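Local coordinates for protein beta-galactosidase (PDB 6Y2K) that hydrolyses terminal beta-D-galactosides as a cold-active family GH42 beta-galactosidase from an Antarctic Marinomonas, working as a hexamer, at residues A249-K254 / F416-C421; D217-F222 / H253-D258; L301-G306 / S452-P457. All blocks are in the same frame, centred on the assembly; numbering follows the deposited sequence. Where two conformers were deposited one is given.

In the fold
Helix 205-233 leads into barrel strand 238-244, and the short helix 252-256 beyond that strand packs back against helix 205-233: interaction 2 closes this local loop within the TIM barrel. Interactions 1 and 3 reach much further, from the barrel to the following trimerisation-type domain. Interaction 1 sets residues 249-254 against the start of helix 418-426; interaction 3 sets the end of helix 294-305 against edge strand 453-456. Their segments alternate along the chain, so these two closures cross, whereas interaction 2 is complete before interaction 3 begins. Interactions 1 and 2 share His-253 and Lys-254, and His-253 also touches Cys-305 and Pro-457 of interaction 3.

Interaction 1 (A249-K254 / F416-C421); sequences AFDHHK and FDYDAC
The ring of Tyr-418 is packed on both faces. On one side lie the Phe-250 carbonyl oxygen and the backbone of Asp-251 and His-252, with His-252 N 3.6 Å above the ring plane; on the opposite side CE1 of Phe-416 sits over its centre. His-253 ND1 comes to the ring edge, 3.5 Å from Tyr-418 CE2. The imidazole of His-252 runs nearly parallel to the phenol ring, planes 11° apart, but is offset until little of one ring covers the other, leaving Tyr-418 OH over one imidazole face, 3.3 Å from His-252 CG. Phe-250 CZ lies against the opposite imidazole face, and His-252 CE1 stands over the centre of the Phe-250 ring.

In Tyr-418 CG is anti to the carbonyl carbon (chi1 -71°), and the side chain reaches from the first turn of helix 418-426 to that of helix 252-256. Both helices have an aspartate N-cap: Asp-251 OD1 accepts from Lys-254 N, met from above the carboxylate plane, and Asp-417 OD2 accepts from Ala-420 N on its anti lone pair. Leu-301 of helix 294-305 also packs on Tyr-418 at this junction of barrel and following domain.

The rotation of His-252 is fixed by a bent bond from ND1 to Phe-250 O (2.7 Å, 136°), which commits the ND1 proton to that carbonyl. A water 2.8 Å from His-253 ND1 accepts from Tyr-418 N, so the backbone N-H at the start of helix 418-426 is satisfied by solvent and tied through it to the second histidine.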
ATOM      1  N   ALA A 249       3.811  19.795  35.156  1.00 15.10           N
ATOM      2  CA  ALA A 249       3.858  19.127  36.461  1.00 15.40           C
ATOM      3  C   ALA A 249       3.681  20.036  37.683  1.00 15.63           C
ATOM      4  O   ALA A 249       3.418  19.522  38.766  1.00 16.77           O
ATOM      5  CB  ALA A 249       5.142  18.321  36.597  1.00 15.81           C
ATOM      6  N   PHE A 250       3.851  21.354  37.531  1.00 15.11           N
ATOM      7  CA  PHE A 250       3.462  22.312  38.576  1.00 14.73           C
ATOM      8  C   PHE A 250       2.551  23.404  38.011  1.00 15.11           C
ATOM      9  O   PHE A 250       2.465  23.603  36.796  1.00 15.09           O
ATOM     10  CB  PHE A 250       4.681  22.913  39.291  1.00 14.52           C
ATOM     11  CG  PHE A 250       5.501  23.852  38.449  1.00 14.35           C
ATOM     12  CD1 PHE A 250       6.545  23.373  37.675  1.00 14.05           C
ATOM     13  CD2 PHE A 250       5.253  25.221  38.462  1.00 14.33           C
ATOM     14  CE1 PHE A 250       7.306  24.237  36.906  1.00 14.19           C
ATOM     15  CE2 PHE A 250       6.016  26.092  37.691  1.00 14.06           C
ATOM     16  CZ  PHE A 250       7.048  25.601  36.923  1.00 14.21           C
ATOM     17  N   ASP A 251       1.857  24.094  38.911  1.00 15.12           N
ATOM     18  CA  ASP A 251       0.946  25.176  38.538  1.00 15.23           C
ATOM     19  C   ASP A 251       1.743  26.445  38.235  1.00 15.22           C
ATOM     20  O   ASP A 251       2.194  27.139  39.159  1.00 14.88           O
ATOM     21  CB  ASP A 251      -0.067  25.394  39.668  1.00 15.30           C
ATOM     22  CG  ASP A 251      -1.155  26.400  39.319  1.00 15.50           C
ATOM     23  OD1 ASP A 251      -1.006  27.167  38.348  1.00 15.35           O
ATOM     24  OD2 ASP A 251      -2.171  26.415  40.055  1.00 15.44           O
ATOM     25  N   HIS A 252       1.896  26.745  36.941  1.00 14.82           N
ATOM     26  CA  HIS A 252       2.693  27.888  36.487  1.00 15.07           C
ATOM     27  C   HIS A 252       1.980  29.222  36.734  1.00 15.76           C
ATOM     28  O   HIS A 252       2.641  30.254  36.863  1.00 17.09           O
ATOM     29  CB  HIS A 252       3.045  27.775  35.003  1.00 14.83           C
ATOM     30  CG  HIS A 252       3.939  26.617  34.662  1.00 14.88           C
ATOM     31  ND1 HIS A 252       3.663  25.317  35.035  1.00 14.53           N
ATOM     32  CD2 HIS A 252       5.097  26.569  33.964  1.00 14.71           C
ATOM     33  CE1 HIS A 252       4.620  24.523  34.581  1.00 14.73           C
ATOM     34  NE2 HIS A 252       5.499  25.256  33.923  1.00 14.47           N
ATOM     35  N   HIS A 253       0.650  29.219  36.777  1.00 16.42           N
ATOM     36  CA  HIS A 253      -0.096  30.428  37.146  1.00 17.32           C
ATOM     37  C   HIS A 253       0.177  30.815  38.606  1.00 17.55           C
ATOM     38  O   HIS A 253       0.352  31.999  38.920  1.00 17.15           O
ATOM     39  CB  HIS A 253      -1.605  30.251  36.946  1.00 18.00           C
ATOM     40  CG  HIS A 253      -2.007  30.020  35.523  1.00 18.66           C
ATOM     41  ND1 HIS A 253      -2.452  28.799  35.064  1.00 19.32           N
ATOM     42  CD2 HIS A 253      -1.998  30.844  34.450  1.00 18.68           C
ATOM     43  CE1 HIS A 253      -2.725  28.893  33.778  1.00 18.46           C
ATOM     44  NE2 HIS A 253      -2.455  30.121  33.379  1.00 19.08           N
ATOM     45  N   LYS A 254       0.239  29.812  39.482  1.00 17.65           N
ATOM     46  CA  LYS A 254       0.410  30.045  40.919  1.00 18.10           C
ATOM     47  C   LYS A 254       1.829  30.520  41.232  1.00 18.15           C
ATOM     48  O   LYS A 254       2.007  31.485  41.977  1.00 18.28           O
ATOM     49  CB  LYS A 254       0.036  28.800  41.734  1.00 18.58           C
ATOM     50  CG  LYS A 254      -0.147  29.070  43.220  1.00 19.26           C
ATOM     51  CD  LYS A 254      -0.658  27.842  43.953  1.00 19.78           C
ATOM     52  CE  LYS A 254      -0.884  28.150  45.430  1.00 20.24           C
ATOM     53  NZ  LYS A 254      -1.355  26.969  46.206  1.00 20.16           N
ATOM     54  N   PHE A 416      -6.928  27.345  30.216  1.00 16.21           N
ATOM     55  CA  PHE A 416      -6.031  26.249  30.573  1.00 16.26           C
ATOM     56  C   PHE A 416      -5.876  26.190  32.094  1.00 16.34           C
ATOM     57  O   PHE A 416      -5.523  27.191  32.720  1.00 16.34           O
ATOM     58  CB  PHE A 416      -4.660  26.459  29.927  1.00 16.42           C
ATOM     59  CG  PHE A 416      -3.736  25.284  30.076  1.00 16.49           C
ATOM     60  CD1 PHE A 416      -2.924  25.156  31.199  1.00 16.65           C
ATOM     61  CD2 PHE A 416      -3.699  24.283  29.110  1.00 16.69           C
ATOM     62  CE1 PHE A 416      -2.078  24.071  31.346  1.00 16.44           C
ATOM     63  CE2 PHE A 416      -2.861  23.187  29.259  1.00 16.71           C
ATOM     64  CZ  PHE A 416      -2.046  23.082  30.376  1.00 16.60           C
ATOM     65  N   ASP A 417      -6.123  25.013  32.666  1.00 16.04           N
ATOM     66  CA  ASP A 417      -6.113  24.802  34.109  0.50 16.07           C
ATOM     67  C   ASP A 417      -5.162  23.643  34.437  1.00 16.01           C
ATOM     68  O   ASP A 417      -5.433  22.503  34.065  1.00 15.37           O
ATOM     69  CB  ASP A 417      -7.543  24.493  34.574  0.50 16.43           C
ATOM     70  CG  ASP A 417      -7.710  24.591  36.076  0.50 16.76           C
ATOM     71  OD1 ASP A 417      -8.013  25.694  36.580  0.50 17.07           O
ATOM     72  OD2 ASP A 417      -7.563  23.553  36.751  0.50 17.00           O
ATOM     73  N   TYR A 418      -4.053  23.935  35.126  1.00 15.73           N
ATOM     74  CA  TYR A 418      -3.108  22.882  35.530  1.00 15.95           C
ATOM     75  C   TYR A 418      -3.767  21.795  36.396  1.00 15.88           C
ATOM     76  O   TYR A 418      -3.466  20.610  36.245  1.00 15.71           O
ATOM     77  CB  TYR A 418      -1.872  23.472  36.221  1.00 15.46           C
ATOM     78  CG  TYR A 418      -0.972  24.197  35.254  1.00 15.20           C
ATOM     79  CD1 TYR A 418       0.001  23.509  34.525  1.00 15.19           C
ATOM     80  CD2 TYR A 418      -1.103  25.568  35.042  1.00 15.10           C
ATOM     81  CE1 TYR A 418       0.821  24.172  33.619  1.00 15.09           C
ATOM     82  CE2 TYR A 418      -0.287  26.238  34.139  1.00 15.11           C
ATOM     83  CZ  TYR A 418       0.671  25.533  33.430  1.00 14.91           C
ATOM     84  OH  TYR A 418       1.474  26.194  32.529  1.00 14.72           O
ATOM     85  N   ASP A 419      -4.695  22.191  37.258  1.00 16.08           N
ATOM     86  CA  ASP A 419      -5.389  21.222  38.093  1.00 16.66           C
ATOM     87  C   ASP A 419      -6.210  20.241  37.253  1.00 16.48           C
ATOM     88  O   ASP A 419      -6.209  19.042  37.535  1.00 16.56           O
ATOM     89  CB  ASP A 419      -6.262  21.905  39.150  1.00 17.14           C
ATOM     90  CG  ASP A 419      -6.574  20.996  40.309  1.00 17.61           C
ATOM     91  OD1 ASP A 419      -5.670  20.798  41.151  1.00 18.13           O
ATOM     92  OD2 ASP A 419      -7.713  20.474  40.372  1.00 18.04           O
ATOM     93  N   ALA A 420      -6.889  20.749  36.221  1.00 16.38           N
ATOM     94  CA  ALA A 420      -7.606  19.902  35.256  1.00 16.05           C
ATOM     95  C   ALA A 420      -6.642  18.970  34.516  1.00 16.00           C
ATOM     96  O   ALA A 420      -6.925  17.783  34.353  1.00 15.96           O
ATOM     97  CB  ALA A 420      -8.386  20.751  34.254  1.00 16.24           C
ATOM     98  N   CYS A 421      -5.503  19.511  34.091  1.00 15.45           N
ATOM     99  CA  CYS A 421      -4.456  18.708  33.448  1.00 15.63           C
ATOM    100  C   CYS A 421      -4.037  17.500  34.298  1.00 15.49           C
ATOM    101  O   CYS A 421      -3.978  16.372  33.799  1.00 15.63           O
ATOM    102  CB  CYS A 421      -3.233  19.573  33.136  1.00 15.90           C
ATOM    103  SG  CYS A 421      -2.045  18.763  32.059  1.00 16.62           S
TER
HETATM  104  O   HOH W   1      -4.001  26.711  36.214  1.00 22.34           O

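Interaction 2 (D217-F222 / H253-D258); sequences DQVVAF and HKVGQD
Two helices of the TIM barrel meet here, the long helix 205-233 that precedes barrel strand 238-244 and the short helix 252-256 that follows it, so the contact joins neighbouring elements on either side of one strand in the chain. The backbones come close, with Val-220 CA 5.2 Å from Val-255 CA. Between them the two valines lie side by side, pointing opposite ways, and each offers CG2, the methyl anti to its own carbonyl carbon; Val-220 CG2 and Val-255 CG2 are 3.9 Å apart. Val-219 adds CG1 to the same methyl of Val-255, a looser contact at 4.2 Å, and Phe-250 and Asn-223 also touch Val-255.

Lys-254 lies across Val-220 at about a right angle. Its CG is anti to the backbone N (chi1 -165°) and the chain is fully extended beyond, so CG and CD pass over Val-220 CG2 while the ammonium is carried on to Asp-217, about one helical turn before Val-220. There Lys-254 NZ donates to Asp-217 OD1 in a salt bridge of 2.7 Å, approaching 32° out of the carboxylate plane. The other oxygen, OD2, is 3.7 Å from Lys-254 NZ and accepts instead from the indole NE1 of Trp-163.

Farther along, Asp-258 OD2 lies 4.0 Å from Val-220 CG1, and a water bridges the two segments by donating to Val-220 O and to Asp-258 OD2 (2.7 Å). The valine contacts are thus flanked by a charged pair and a water bridge; with its carboxylate gripped by an ammonium and an indole N-H, Asp-217 is probably ionised.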
ATOM      1  N   ASP A 217       2.797  22.823  45.143  1.00 16.07           N
ATOM      2  CA  ASP A 217       2.919  23.805  46.232  1.00 16.44           C
ATOM      3  C   ASP A 217       4.335  23.923  46.818  1.00 16.07           C
ATOM      4  O   ASP A 217       4.716  25.006  47.254  1.00 16.15           O
ATOM      5  CB  ASP A 217       1.903  23.519  47.345  1.00 16.76           C
ATOM      6  CG  ASP A 217       0.518  24.071  47.038  1.00 16.77           C
ATOM      7  OD1 ASP A 217       0.341  24.829  46.063  1.00 16.70           O
ATOM      8  OD2 ASP A 217      -0.402  23.745  47.805  1.00 17.38           O
ATOM      9  N   GLN A 218       5.103  22.835  46.825  1.00 15.97           N
ATOM     10  CA  GLN A 218       6.503  22.887  47.267  1.00 16.52           C
ATOM     11  C   GLN A 218       7.364  23.710  46.294  1.00 16.34           C
ATOM     12  O   GLN A 218       8.304  24.398  46.725  1.00 16.51           O
ATOM     13  CB  GLN A 218       7.104  21.480  47.455  1.00 16.97           C
ATOM     14  CG  GLN A 218       6.327  20.508  48.356  1.00 17.93           C
ATOM     15  CD  GLN A 218       5.777  21.130  49.641  1.00 19.13           C
ATOM     16  OE1 GLN A 218       6.527  21.683  50.460  1.00 22.26           O
ATOM     17  NE2 GLN A 218       4.479  21.040  49.824  1.00 17.98           N
ATOM     18  N   VAL A 219       7.045  23.654  44.995  1.00 15.55           N
ATOM     19  CA  VAL A 219       7.701  24.528  44.011  1.00 15.74           C
ATOM     20  C   VAL A 219       7.353  25.994  44.305  1.00 15.56           C
ATOM     21  O   VAL A 219       8.233  26.839  44.324  1.00 15.29           O
ATOM     22  CB  VAL A 219       7.351  24.167  42.542  1.00 15.40           C
ATOM     23  CG1 VAL A 219       8.082  25.091  41.567  1.00 15.69           C
ATOM     24  CG2 VAL A 219       7.706  22.706  42.246  1.00 15.36           C
ATOM     25  N   VAL A 220       6.073  26.265  44.560  1.00 15.74           N
ATOM     26  CA  VAL A 220       5.607  27.612  44.932  1.00 16.02           C
ATOM     27  C   VAL A 220       6.386  28.130  46.144  1.00 16.27           C
ATOM     28  O   VAL A 220       6.921  29.245  46.095  1.00 16.96           O
ATOM     29  CB  VAL A 220       4.079  27.647  45.207  1.00 16.13           C
ATOM     30  CG1 VAL A 220       3.623  29.023  45.700  1.00 16.32           C
ATOM     31  CG2 VAL A 220       3.305  27.253  43.950  1.00 16.33           C
ATOM     32  N   ALA A 221       6.479  27.313  47.196  1.00 15.87           N
ATOM     33  CA  ALA A 221       7.180  27.682  48.444  1.00 16.23           C
ATOM     34  C   ALA A 221       8.683  27.898  48.257  1.00 16.17           C
ATOM     35  O   ALA A 221       9.247  28.862  48.785  1.00 15.75           O
ATOM     36  CB  ALA A 221       6.945  26.626  49.518  1.00 16.46           C
ATOM     37  N   PHE A 222       9.319  26.996  47.511  1.00 16.02           N
ATOM     38  CA  PHE A 222      10.752  27.095  47.171  1.00 15.94           C
ATOM     39  C   PHE A 222      11.072  28.396  46.443  1.00 16.22           C
ATOM     40  O   PHE A 222      12.078  29.054  46.735  1.00 16.87           O
ATOM     41  CB  PHE A 222      11.152  25.891  46.311  1.00 15.61           C
ATOM     42  CG  PHE A 222      12.619  25.819  45.954  1.00 15.23           C
ATOM     43  CD1 PHE A 222      13.109  26.452  44.820  1.00 15.06           C
ATOM     44  CD2 PHE A 222      13.496  25.055  46.718  1.00 15.31           C
ATOM     45  CE1 PHE A 222      14.448  26.349  44.460  1.00 15.18           C
ATOM     46  CE2 PHE A 222      14.842  24.951  46.372  1.00 15.20           C
ATOM     47  CZ  PHE A 222      15.320  25.604  45.243  1.00 15.19           C
ATOM     48  N   HIS A 253       0.650  29.219  36.777  1.00 16.42           N
ATOM     49  CA  HIS A 253      -0.096  30.428  37.146  1.00 17.32           C
ATOM     50  C   HIS A 253       0.177  30.815  38.606  1.00 17.55           C
ATOM     51  O   HIS A 253       0.352  31.999  38.920  1.00 17.15           O
ATOM     52  CB  HIS A 253      -1.605  30.251  36.946  1.00 18.00           C
ATOM     53  CG  HIS A 253      -2.007  30.020  35.523  1.00 18.66           C
ATOM     54  ND1 HIS A 253      -2.452  28.799  35.064  1.00 19.32           N
ATOM     55  CD2 HIS A 253      -1.998  30.844  34.450  1.00 18.68           C
ATOM     56  CE1 HIS A 253      -2.725  28.893  33.778  1.00 18.46           C
ATOM     57  NE2 HIS A 253      -2.455  30.121  33.379  1.00 19.08           N
ATOM     58  N   LYS A 254       0.239  29.812  39.482  1.00 17.65           N
ATOM     59  CA  LYS A 254       0.410  30.045  40.919  1.00 18.10           C
ATOM     60  C   LYS A 254       1.829  30.520  41.232  1.00 18.15           C
ATOM     61  O   LYS A 254       2.007  31.485  41.977  1.00 18.28           O
ATOM     62  CB  LYS A 254       0.036  28.800  41.734  1.00 18.58           C
ATOM     63  CG  LYS A 254      -0.147  29.070  43.220  1.00 19.26           C
ATOM     64  CD  LYS A 254      -0.658  27.842  43.953  1.00 19.78           C
ATOM     65  CE  LYS A 254      -0.884  28.150  45.430  1.00 20.24           C
ATOM     66  NZ  LYS A 254      -1.355  26.969  46.206  1.00 20.16           N
ATOM     67  N   VAL A 255       2.831  29.870  40.639  1.00 17.79           N
ATOM     68  CA  VAL A 255       4.224  30.347  40.744  1.00 18.07           C
ATOM     69  C   VAL A 255       4.318  31.778  40.195  1.00 18.19           C
ATOM     70  O   VAL A 255       4.971  32.630  40.791  1.00 18.44           O
ATOM     71  CB  VAL A 255       5.214  29.407  40.017  1.00 17.74           C
ATOM     72  CG1 VAL A 255       6.611  30.018  39.913  1.00 18.14           C
ATOM     73  CG2 VAL A 255       5.285  28.069  40.739  1.00 17.85           C
ATOM     74  N   GLY A 256       3.636  32.031  39.077  1.00 18.97           N
ATOM     75  CA  GLY A 256       3.608  33.343  38.438  1.00 19.29           C
ATOM     76  C   GLY A 256       3.059  34.493  39.269  1.00 19.57           C
ATOM     77  O   GLY A 256       3.456  35.638  39.038  1.00 19.27           O
ATOM     78  N   GLN A 257       2.163  34.204  40.221  1.00 20.07           N
ATOM     79  CA  GLN A 257       1.613  35.213  41.146  0.50 20.83           C
ATOM     80  C   GLN A 257       2.716  35.924  41.940  1.00 20.64           C
ATOM     81  O   GLN A 257       2.563  37.079  42.333  1.00 20.29           O
ATOM     82  CB  GLN A 257       0.641  34.580  42.161  0.50 21.73           C
ATOM     83  CG  GLN A 257      -0.676  34.052  41.615  0.50 22.40           C
ATOM     84  CD  GLN A 257      -1.482  33.323  42.680  0.50 22.97           C
ATOM     85  OE1 GLN A 257      -2.502  32.705  42.388  0.50 23.19           O
ATOM     86  NE2 GLN A 257      -1.015  33.385  43.926  0.50 24.02           N
ATOM     87  N   ASP A 258       3.821  35.217  42.198  1.00 19.50           N
ATOM     88  CA  ASP A 258       4.930  35.756  42.988  1.00 19.60           C
ATOM     89  C   ASP A 258       6.031  36.428  42.163  1.00 18.97           C
ATOM     90  O   ASP A 258       7.028  36.868  42.721  1.00 19.50           O
ATOM     91  CB  ASP A 258       5.518  34.640  43.875  1.00 19.80           C
ATOM     92  CG  ASP A 258       4.511  34.118  44.901  1.00 19.92           C
ATOM     93  OD1 ASP A 258       3.760  34.934  45.469  1.00 19.19           O
ATOM     94  OD2 ASP A 258       4.474  32.894  45.150  1.00 19.70           O
TER
HETATM   95  O   HOH W   2       6.238  31.237  44.017  1.00 18.12           O

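Interaction 3 (L301-G306 / S452-P457); sequences LYRGCG and SVDIVP
Arg-303 leaves its helix with CG anti to the backbone N, runs straight through chi2 and then bends at chi3 (68°), which swings the guanidinium to strand 453-456. Asp-454 has CG anti to its carbonyl carbon, bringing the carboxylate to meet it. The contact sets the C-terminal end of TIM-barrel helix 294-305 on the edge strand of the mixed sheet in the following, trimerisation-type domain; the segment axes approach to 6.6 Å and cross at -55°.

One nitrogen, Arg-303 NH2, carries both direct polar bonds. It donates to Asp-454 OD1 at 2.8 Å, a salt bridge that lies in the guanidinium plane but meets the carboxylate from above its own plane, the two planes being 52° apart. It also donates to Val-453 O at 3.0 Å, on a lone pair of that carbonyl, though the bond is bent. Arg-303 NE is linked through a water to Asp-454 OD2, while Arg-303 NH1 pairs with Asp-300 of its own helix. Gly-410 N also bonds to Asp-454 OD1, and Tyr-465 OH to its OD2; these bonds and the arginine probably favour the ionised form of the acid.

Alongside, Ile-455 points at the helix and lays CB against the backbone of Leu-301. Its CG2, anti to the backbone N, meets Leu-301 CD1 at 3.9 Å. Farther on, Gly-304, which has no side chain, lets the strand come in close, its CA 3.9 Å from Ile-455 O. A water spans helix and strand, donating to Leu-301 O and, at 2.6 Å, to Ile-455 O.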
ATOM      1  N   LEU A 301       0.035  31.094  26.619  1.00 15.02           N
ATOM      2  CA  LEU A 301      -0.067  30.536  27.975  1.00 15.41           C
ATOM      3  C   LEU A 301       0.771  31.352  28.975  1.00 15.45           C
ATOM      4  O   LEU A 301       0.280  31.747  30.038  1.00 15.79           O
ATOM      5  CB  LEU A 301       0.379  29.068  27.980  1.00 15.17           C
ATOM      6  CG  LEU A 301       0.546  28.327  29.311  1.00 15.04           C
ATOM      7  CD1 LEU A 301      -0.783  28.130  30.021  1.00 14.86           C
ATOM      8  CD2 LEU A 301       1.214  26.986  29.046  1.00 14.90           C
ATOM      9  N   TYR A 302       2.018  31.624  28.616  1.00 15.78           N
ATOM     10  CA  TYR A 302       2.939  32.309  29.532  1.00 16.06           C
ATOM     11  C   TYR A 302       2.726  33.827  29.613  1.00 16.39           C
ATOM     12  O   TYR A 302       2.999  34.420  30.657  1.00 16.35           O
ATOM     13  CB  TYR A 302       4.399  31.921  29.242  1.00 15.36           C
ATOM     14  CG  TYR A 302       4.681  30.439  29.520  1.00 15.24           C
ATOM     15  CD1 TYR A 302       4.264  29.841  30.711  1.00 15.36           C
ATOM     16  CD2 TYR A 302       5.355  29.635  28.595  1.00 15.00           C
ATOM     17  CE1 TYR A 302       4.491  28.490  30.971  1.00 15.48           C
ATOM     18  CE2 TYR A 302       5.600  28.282  28.859  1.00 15.27           C
ATOM     19  CZ  TYR A 302       5.169  27.717  30.051  1.00 15.30           C
ATOM     20  OH  TYR A 302       5.393  26.383  30.366  1.00 15.29           O
ATOM     21  N   ARG A 303       2.222  34.453  28.552  1.00 16.63           N
ATOM     22  CA  ARG A 303       1.723  35.829  28.684  1.00 16.63           C
ATOM     23  C   ARG A 303       0.639  35.882  29.781  1.00 16.70           C
ATOM     24  O   ARG A 303       0.621  36.810  30.584  1.00 16.15           O
ATOM     25  CB  ARG A 303       1.195  36.391  27.359  1.00 17.00           C
ATOM     26  CG  ARG A 303       0.808  37.872  27.446  1.00 17.24           C
ATOM     27  CD  ARG A 303       0.452  38.490  26.095  1.00 17.94           C
ATOM     28  NE  ARG A 303      -0.793  37.914  25.569  1.00 18.27           N
ATOM     29  CZ  ARG A 303      -0.882  36.953  24.650  1.00 18.63           C
ATOM     30  NH1 ARG A 303       0.203  36.450  24.058  1.00 18.78           N
ATOM     31  NH2 ARG A 303      -2.085  36.501  24.299  1.00 18.98           N
ATOM     32  N   GLY A 304      -0.233  34.875  29.832  1.00 16.68           N
ATOM     33  CA  GLY A 304      -1.219  34.772  30.910  1.00 17.43           C
ATOM     34  C   GLY A 304      -0.590  34.570  32.289  1.00 17.91           C
ATOM     35  O   GLY A 304      -0.931  35.282  33.232  1.00 17.61           O
ATOM     36  N   CYS A 305       0.353  33.629  32.391  1.00 17.85           N
ATOM     37  CA  CYS A 305       1.119  33.397  33.624  1.00 18.55           C
ATOM     38  C   CYS A 305       1.890  34.627  34.114  1.00 19.36           C
ATOM     39  O   CYS A 305       2.097  34.785  35.324  1.00 20.29           O
ATOM     40  CB  CYS A 305       2.111  32.239  33.451  1.00 17.85           C
ATOM     41  SG  CYS A 305       1.342  30.627  33.192  1.00 18.27           S
ATOM     42  N   GLY A 306       2.331  35.461  33.174  1.00 19.81           N
ATOM     43  CA  GLY A 306       3.031  36.705  33.473  1.00 20.37           C
ATOM     44  C   GLY A 306       2.158  37.931  33.675  1.00 21.16           C
ATOM     45  O   GLY A 306       2.684  39.050  33.718  1.00 21.00           O
ATOM     46  N   SER A 452      -6.337  35.688  16.772  1.00 17.25           N
ATOM     47  CA  SER A 452      -5.414  36.054  17.854  1.00 17.74           C
ATOM     48  C   SER A 452      -6.037  35.640  19.184  1.00 17.47           C
ATOM     49  O   SER A 452      -7.209  35.938  19.453  1.00 18.48           O
ATOM     50  CB  SER A 452      -5.115  37.562  17.836  1.00 18.08           C
ATOM     51  OG  SER A 452      -4.440  37.938  16.634  1.00 18.27           O
ATOM     52  N   VAL A 453      -5.251  34.958  20.014  1.00 17.14           N
ATOM     53  CA  VAL A 453      -5.765  34.234  21.181  1.00 17.07           C
ATOM     54  C   VAL A 453      -5.046  34.617  22.483  1.00 16.67           C
ATOM     55  O   VAL A 453      -3.846  34.919  22.472  1.00 16.53           O
ATOM     56  CB  VAL A 453      -5.608  32.709  20.934  1.00 17.38           C
ATOM     57  CG1 VAL A 453      -6.100  31.887  22.109  1.00 17.54           C
ATOM     58  CG2 VAL A 453      -6.348  32.313  19.665  1.00 17.73           C
ATOM     59  N   ASP A 454      -5.804  34.630  23.581  1.00 16.49           N
ATOM     60  CA  ASP A 454      -5.269  34.587  24.948  1.00 17.19           C
ATOM     61  C   ASP A 454      -5.535  33.208  25.510  1.00 17.16           C
ATOM     62  O   ASP A 454      -6.597  32.626  25.271  1.00 17.64           O
ATOM     63  CB  ASP A 454      -5.969  35.592  25.875  1.00 17.57           C
ATOM     64  CG  ASP A 454      -5.409  36.993  25.770  1.00 18.00           C
ATOM     65  OD1 ASP A 454      -4.677  37.297  24.810  1.00 18.34           O
ATOM     66  OD2 ASP A 454      -5.697  37.788  26.682  1.00 18.98           O
ATOM     67  N   ILE A 455      -4.571  32.688  26.258  1.00 17.00           N
ATOM     68  CA  ILE A 455      -4.781  31.502  27.079  1.00 16.88           C
ATOM     69  C   ILE A 455      -4.803  31.992  28.520  1.00 17.09           C
ATOM     70  O   ILE A 455      -3.892  32.701  28.948  1.00 17.06           O
ATOM     71  CB  ILE A 455      -3.703  30.428  26.837  1.00 16.58           C
ATOM     72  CG1 ILE A 455      -3.819  29.918  25.390  1.00 16.96           C
ATOM     73  CG2 ILE A 455      -3.840  29.291  27.847  1.00 16.54           C
ATOM     74  CD1 ILE A 455      -2.791  28.865  24.993  1.00 17.22           C
ATOM     75  N   VAL A 456      -5.845  31.611  29.251  1.00 17.05           N
ATOM     76  CA  VAL A 456      -6.133  32.192  30.557  1.00 17.72           C
ATOM     77  C   VAL A 456      -6.327  31.131  31.643  1.00 18.24           C
ATOM     78  O   VAL A 456      -6.764  30.010  31.351  1.00 18.44           O
ATOM     79  CB  VAL A 456      -7.381  33.112  30.506  1.00 17.49           C
ATOM     80  CG1 VAL A 456      -7.199  34.187  29.450  1.00 17.46           C
ATOM     81  CG2 VAL A 456      -8.661  32.327  30.250  1.00 17.58           C
ATOM     82  N   PRO A 457      -6.020  31.487  32.906  1.00 19.02           N
ATOM     83  CA  PRO A 457      -6.318  30.588  34.015  1.00 19.42           C
ATOM     84  C   PRO A 457      -7.795  30.625  34.351  1.00 20.57           C
ATOM     85  O   PRO A 457      -8.518  31.511  33.877  1.00 19.78           O
ATOM     86  CB  PRO A 457      -5.505  31.180  35.161  1.00 19.13           C
ATOM     87  CG  PRO A 457      -5.456  32.638  34.867  1.00 19.05           C
ATOM     88  CD  PRO A 457      -5.349  32.721  33.371  1.00 19.17           C
TER
HETATM   89  O   HOH W   3      -2.293  31.676  30.788  1.00 20.02           O
HETATM   90  O   HOH W   4      -2.893  39.077  26.929  1.00 26.96           O